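Nitrilotriacetate monooxygenase (Burkholderia pseudomallei, PDB 3SDO) probably works as an FMN-dependent monooxygenase of the NtaA/SnaA/DszA family, using molecular oxygen to oxidise its substrate. Local coordinates at residues I54-I59 and G94-M99; Q213-Q218 and T430-L435. One frame throughout, in Å; residues are numbered along the deposited sequence.

Interaction 1: I54-I59 and G94-M99; sequences IAFAFI and GLVGTM
Ala-55 and Gly-94 open a parallel ladder that runs without a break to Ile-59 and Thr-98. Five backbone hydrogen bonds alternate between the strands: Ala-55 O takes Gly-94 N at 2.8 Å, Gly-94 O takes Ala-57 N, Ala-57 O takes Val-96 N, Val-96 O takes Ile-59 N at 2.8 Å, and Ile-59 O takes Thr-98 N. Three CA-H...O contacts accompany them, among them Phe-58 CA to Val-96 O at 3.4 Å. The strands draw closest where Phe-56 CA lies 3.8 Å from Gly-94 CA, a spacing reached beside a residue with no side chain.

Apolar contacts gather on the face that carries Phe-56, Phe-58 and Val-96. The valine divides its methyls between the two rings: CG2 meets Phe-56 CD2 at 3.7 Å, and CG1, anti to the backbone N (chi1 178°), meets Phe-58 CD1 at 3.7 Å. The ring of Phe-58 presents an edge to two oxygens close to the ring plane, Val-96 O and Thr-98 OG1; the latter is 3.4 Å from CE1. That hydroxyl is hydrogen-bonded to Asn-127 ND2, and Thr-98 is predicted to bind FMN, which would place the edge of Phe-58 beside the probable flavin site.

The two strands are consecutive in the TIM barrel of the luciferase-like family, joined by a beta-alpha-beta crossover whose connection holds the short helix 71-74 and helix 79-88. Ile-59 and Leu-95 point outward onto helix 79-88, whereas Phe-56 and Val-96 face the barrel interior and touch Leu-431 of helix 431-435. Strand 11-15 pairs with the far edge of strand 56-59, and strand 124-129 continues the barrel beyond strand 94-100.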
loop_
_atom_site.group_PDB
_atom_site.type_symbol
_atom_site.label_atom_id
_atom_site.label_comp_id
_atom_site.label_asym_id
_atom_site.label_seq_id
_atom_site.Cartn_x
_atom_site.Cartn_y
_atom_site.Cartn_z
ATOM N N ILE A 54 11.071 19.461 -4.911
ATOM C CA ILE A 54 11.320 18.161 -5.519
ATOM C C ILE A 54 9.979 17.579 -6.000
ATOM O O ILE A 54 8.977 17.628 -5.310
ATOM C CB ILE A 54 12.106 17.227 -4.548
ATOM C CG1 ILE A 54 13.517 17.768 -4.374
ATOM C CG2 ILE A 54 12.183 15.795 -5.070
ATOM C CD1 ILE A 54 14.396 17.005 -3.364
ATOM N N ALA A 55 9.968 17.063 -7.214
ATOM C CA ALA A 55 8.697 16.715 -7.904
ATOM C C ALA A 55 8.012 15.457 -7.360
ATOM O O ALA A 55 6.783 15.361 -7.375
ATOM C CB ALA A 55 8.959 16.516 -9.382
ATOM N N PHE A 56 8.790 14.455 -6.962
ATOM C CA PHE A 56 8.179 13.202 -6.475
ATOM C C PHE A 56 9.068 12.495 -5.456
ATOM O O PHE A 56 10.286 12.675 -5.458
ATOM C CB PHE A 56 7.785 12.252 -7.641
ATOM C CG PHE A 56 8.918 11.806 -8.477
ATOM C CD1 PHE A 56 9.389 12.606 -9.493
ATOM C CD2 PHE A 56 9.561 10.583 -8.239
ATOM C CE1 PHE A 56 10.469 12.197 -10.275
ATOM C CE2 PHE A 56 10.628 10.185 -9.004
ATOM C CZ PHE A 56 11.097 10.991 -10.016
ATOM N N ALA A 57 8.422 11.754 -4.558
ATOM C CA ALA A 57 9.072 10.781 -3.687
ATOM C C ALA A 57 8.869 9.408 -4.324
ATOM O O ALA A 57 7.767 9.111 -4.802
ATOM C CB ALA A 57 8.457 10.826 -2.255
ATOM N N PHE A 58 9.930 8.598 -4.337
ATOM C CA PHE A 58 9.938 7.267 -4.924
ATOM C C PHE A 58 10.250 6.226 -3.832
ATOM O O PHE A 58 11.241 6.341 -3.099
ATOM C CB PHE A 58 10.947 7.198 -6.082
ATOM C CG PHE A 58 11.196 5.797 -6.615
ATOM C CD1 PHE A 58 10.146 4.940 -6.882
ATOM C CD2 PHE A 58 12.484 5.350 -6.845
ATOM C CE1 PHE A 58 10.373 3.641 -7.362
ATOM C CE2 PHE A 58 12.731 4.057 -7.329
ATOM C CZ PHE A 58 11.681 3.202 -7.582
ATOM N N ILE A 59 9.349 5.260 -3.709
ATOM C CA ILE A 59 9.444 4.146 -2.781
ATOM C C ILE A 59 9.702 2.909 -3.614
ATOM O O ILE A 59 8.800 2.410 -4.299
ATOM C CB ILE A 59 8.159 3.982 -1.952
ATOM C CG1 ILE A 59 7.866 5.266 -1.169
ATOM C CG2 ILE A 59 8.281 2.808 -0.950
ATOM C CD1 ILE A 59 9.011 5.689 -0.211
ATOM N N GLY A 94 4.796 14.233 -5.746
ATOM C CA GLY A 94 4.359 12.972 -6.342
ATOM C C GLY A 94 4.691 11.775 -5.473
ATOM O O GLY A 94 5.554 11.831 -4.595
ATOM N N LEU A 95 3.972 10.688 -5.706
ATOM C CA LEU A 95 4.005 9.515 -4.829
ATOM C C LEU A 95 4.155 8.298 -5.708
ATOM O O LEU A 95 3.157 7.770 -6.217
ATOM C CB LEU A 95 2.702 9.442 -4.037
ATOM C CG LEU A 95 2.396 10.702 -3.235
ATOM C CD1 LEU A 95 0.892 10.732 -2.827
ATOM C CD2 LEU A 95 3.317 10.770 -2.010
ATOM N N VAL A 96 5.400 7.862 -5.884
ATOM C CA VAL A 96 5.723 6.833 -6.844
ATOM C C VAL A 96 6.131 5.562 -6.107
ATOM O O VAL A 96 7.035 5.579 -5.258
ATOM C CB VAL A 96 6.846 7.295 -7.758
ATOM C CG1 VAL A 96 7.232 6.187 -8.764
ATOM C CG2 VAL A 96 6.428 8.592 -8.472
ATOM N N GLY A 97 5.470 4.467 -6.461
ATOM C CA GLY A 97 5.679 3.196 -5.814
ATOM C C GLY A 97 5.984 2.033 -6.718
ATOM O O GLY A 97 5.372 1.845 -7.770
ATOM N N THR A 98 6.943 1.223 -6.300
ATOM C CA THR A 98 7.245 -0.010 -7.022
ATOM C C THR A 98 6.187 -1.099 -6.797
ATOM O O THR A 98 5.736 -1.325 -5.684
ATOM C CB THR A 98 8.642 -0.549 -6.623
ATOM O OG1 THR A 98 9.644 0.325 -7.138
ATOM C CG2 THR A 98 8.884 -1.955 -7.167
ATOM N N MET A 99 5.808 -1.790 -7.868
ATOM C CA MET A 99 5.035 -3.012 -7.746
ATOM C C MET A 99 5.326 -3.917 -8.938
ATOM O O MET A 99 5.436 -3.457 -10.065
ATOM C CB MET A 99 3.538 -2.741 -7.633
ATOM C CG MET A 99 2.781 -3.946 -7.079
ATOM S SD MET A 99 1.043 -3.590 -6.866
ATOM C CE MET A 99 1.058 -2.523 -5.417
#

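Interaction 2: Q213-Q218 and T430-L435; sequences QPVIFQ and TLRDHL
The side chains of Val-215 and Arg-432 lie alongside each other, running in opposite senses, where the short C-terminal helix 431-435 packs against strand 215-218 of the TIM barrel. Val-215 CG2 touches Arg-432 CG at 3.7 Å and also sits 4.1 Å above the centre of the guanidinium plane. The same methyl meets Leu-431 CG at 4.0 Å, the two side chains crossing at about a right angle. Further along, Phe-217 offers its ring edge to Leu-431 CD2 and approaches Leu-435 CD1 with CZ at 4.3 Å. Leucines one helical turn apart thus present a single apolar flank to the strand.

The polar part of the contact lies just before the strand. With Arg-432 extended from CG to NE, its NH2 and NE both donate to the one oxygen, Gln-213 O, at 3.1 Å and 3.2 Å respectively. The oxygen lies within 7° of the guanidinium plane, but relative to its own carbonyl NH2 comes from well above the plane and NE from only a modest tilt. The backbone carbonyl of the buried residue Gln-213, in the loop leading into the strand, thus has two donors on one guanidinium, which also has a weak, long ion pair with Asp-234.

Outside this shell, Gln-211 OE1 accepts from Arg-432 N in the first turn of the helix, and Asp-166 holds the amide of Gln-213 through NE2. Backbone bonds to Ala-124 and Trp-126 fix Val-215 in the barrel. The helix start itself is set by a capping box between Thr-430 and Asp-433: Asp-433 N donates to Thr-430 OG1 at 2.9 Å, and Thr-430 N returns a bond to Asp-433 OD2, meeting it from above the carboxylate plane.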
loop_
_atom_site.group_PDB
_atom_site.type_symbol
_atom_site.label_atom_id
_atom_site.label_comp_id
_atom_site.label_asym_id
_atom_site.label_seq_id
_atom_site.Cartn_x
_atom_site.Cartn_y
_atom_site.Cartn_z
ATOM N N GLN A 213 -4.520 9.135 -15.378
ATOM C CA GLN A 213 -3.997 7.884 -14.886
ATOM C C GLN A 213 -2.673 8.141 -14.175
ATOM O O GLN A 213 -1.984 9.144 -14.453
ATOM C CB GLN A 213 -3.670 6.937 -16.039
ATOM C CG GLN A 213 -4.805 6.606 -16.978
ATOM C CD GLN A 213 -4.384 5.560 -18.009
ATOM O OE1 GLN A 213 -3.188 5.268 -18.179
ATOM N NE2 GLN A 213 -5.363 4.984 -18.687
ATOM N N PRO A 214 -2.271 7.206 -13.303
ATOM C CA PRO A 214 -0.977 7.337 -12.678
ATOM C C PRO A 214 0.162 7.296 -13.701
ATOM O O PRO A 214 0.018 6.688 -14.768
ATOM C CB PRO A 214 -0.910 6.128 -11.742
ATOM C CG PRO A 214 -2.295 5.711 -11.518
ATOM C CD PRO A 214 -3.065 6.097 -12.727
ATOM N N VAL A 215 1.257 7.974 -13.378
ATOM C CA VAL A 215 2.442 8.041 -14.242
ATOM C C VAL A 215 3.243 6.713 -14.192
ATOM O O VAL A 215 3.454 6.115 -13.101
ATOM C CB VAL A 215 3.327 9.225 -13.837
ATOM C CG1 VAL A 215 4.544 9.370 -14.769
ATOM C CG2 VAL A 215 2.491 10.523 -13.844
ATOM N N ILE A 216 3.656 6.232 -15.361
ATOM C CA ILE A 216 4.405 4.982 -15.428
ATOM C C ILE A 216 5.904 5.262 -15.441
ATOM O O ILE A 216 6.420 5.968 -16.332
ATOM C CB ILE A 216 4.036 4.144 -16.676
ATOM C CG1 ILE A 216 2.539 3.864 -16.723
ATOM C CG2 ILE A 216 4.829 2.814 -16.718
ATOM C CD1 ILE A 216 1.937 3.269 -15.456
ATOM N N PHE A 217 6.579 4.699 -14.440
ATOM C CA PHE A 217 8.025 4.690 -14.321
ATOM C C PHE A 217 8.528 3.294 -14.661
ATOM O O PHE A 217 7.863 2.288 -14.369
ATOM C CB PHE A 217 8.443 5.043 -12.887
ATOM C CG PHE A 217 8.319 6.503 -12.563
ATOM C CD1 PHE A 217 7.090 7.091 -12.427
ATOM C CD2 PHE A 217 9.447 7.272 -12.370
ATOM C CE1 PHE A 217 6.983 8.417 -12.127
ATOM C CE2 PHE A 217 9.360 8.616 -12.103
ATOM C CZ PHE A 217 8.133 9.190 -11.993
ATOM N N GLN A 218 9.693 3.228 -15.291
ATOM C CA GLN A 218 10.344 1.940 -15.532
ATOM C C GLN A 218 11.852 2.099 -15.459
ATOM O O GLN A 218 12.359 3.196 -15.566
ATOM C CB GLN A 218 9.948 1.379 -16.895
ATOM C CG GLN A 218 8.498 1.004 -17.026
ATOM C CD GLN A 218 8.136 0.506 -18.393
ATOM O OE1 GLN A 218 8.999 0.040 -19.152
ATOM N NE2 GLN A 218 6.847 0.650 -18.748
ATOM N N THR A 430 -0.837 18.247 -10.193
ATOM C CA THR A 430 -0.635 16.802 -10.376
ATOM C C THR A 430 0.833 16.443 -10.603
ATOM O O THR A 430 1.651 17.309 -10.903
ATOM C CB THR A 430 -1.443 16.310 -11.596
ATOM O OG1 THR A 430 -0.917 16.905 -12.779
ATOM C CG2 THR A 430 -2.977 16.660 -11.485
ATOM N N LEU A 431 1.145 15.153 -10.509
ATOM C CA LEU A 431 2.456 14.665 -10.889
ATOM C C LEU A 431 2.770 14.944 -12.374
ATOM O O LEU A 431 3.833 15.460 -12.685
ATOM C CB LEU A 431 2.625 13.176 -10.577
ATOM C CG LEU A 431 4.043 12.626 -10.846
ATOM C CD1 LEU A 431 5.123 13.569 -10.266
ATOM C CD2 LEU A 431 4.176 11.170 -10.263
ATOM N N ARG A 432 1.839 14.643 -13.273
ATOM C CA ARG A 432 1.986 15.047 -14.691
ATOM C C ARG A 432 2.331 16.552 -14.829
ATOM O O ARG A 432 3.291 16.913 -15.518
ATOM C CB ARG A 432 0.749 14.667 -15.507
ATOM C CG ARG A 432 0.630 13.142 -15.691
ATOM C CD ARG A 432 -0.523 12.722 -16.617
ATOM N NE ARG A 432 -0.681 11.285 -16.496
ATOM C CZ ARG A 432 0.033 10.390 -17.163
ATOM N NH1 ARG A 432 0.902 10.770 -18.077
ATOM N NH2 ARG A 432 -0.128 9.101 -16.911
ATOM N N ASP A 433 1.574 17.414 -14.155
ATOM C CA ASP A 433 1.853 18.861 -14.165
ATOM C C ASP A 433 3.298 19.201 -13.767
ATOM O O ASP A 433 3.963 20.030 -14.425
ATOM C CB ASP A 433 0.957 19.608 -13.182
ATOM C CG ASP A 433 -0.499 19.669 -13.590
ATOM O OD1 ASP A 433 -0.854 19.492 -14.790
ATOM O OD2 ASP A 433 -1.309 19.933 -12.660
ATOM N N HIS A 434 3.776 18.595 -12.681
ATOM C CA HIS A 434 5.139 18.847 -12.201
ATOM C C HIS A 434 6.154 18.465 -13.262
ATOM O O HIS A 434 7.156 19.157 -13.447
ATOM C CB HIS A 434 5.499 18.018 -10.957
ATOM C CG HIS A 434 4.644 18.281 -9.768
ATOM N ND1 HIS A 434 3.919 19.448 -9.606
ATOM C CD2 HIS A 434 4.400 17.523 -8.666
ATOM C CE1 HIS A 434 3.241 19.378 -8.472
ATOM N NE2 HIS A 434 3.533 18.232 -7.875
ATOM N N LEU A 435 5.927 17.317 -13.900
ATOM C CA LEU A 435 6.879 16.768 -14.859
ATOM C C LEU A 435 6.695 17.343 -16.258
ATOM O O LEU A 435 7.468 17.018 -17.151
ATOM C CB LEU A 435 6.797 15.227 -14.907
ATOM C CG LEU A 435 7.075 14.484 -13.586
ATOM C CD1 LEU A 435 6.971 12.961 -13.767
ATOM C CD2 LEU A 435 8.445 14.900 -12.984
#

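How the interactions relate
Interaction 1 closes along the chain before interaction 2 opens, yet their centres are about 9 Å apart and both reach the same parallel barrel sheet. Strand 124-129 lies between the two, pairing with strand 94-100 on one edge and strand 215-218 on the other. Inside the barrel the contacts merge: Phe-56 CZ lies 3.6 Å from Phe-217 CE2, the ring planes inclined at about 60°, and Val-96 CG2 is 3.7 Å from Phe-217 CE1. Helix 431-435, from the far end of the sequence, packs against residues at or near the N-terminal ends of strands 56-59, 94-100 and 215-218, while Thr-98 of interaction 1 marks the C-terminal side, where FMN is predicted to bind.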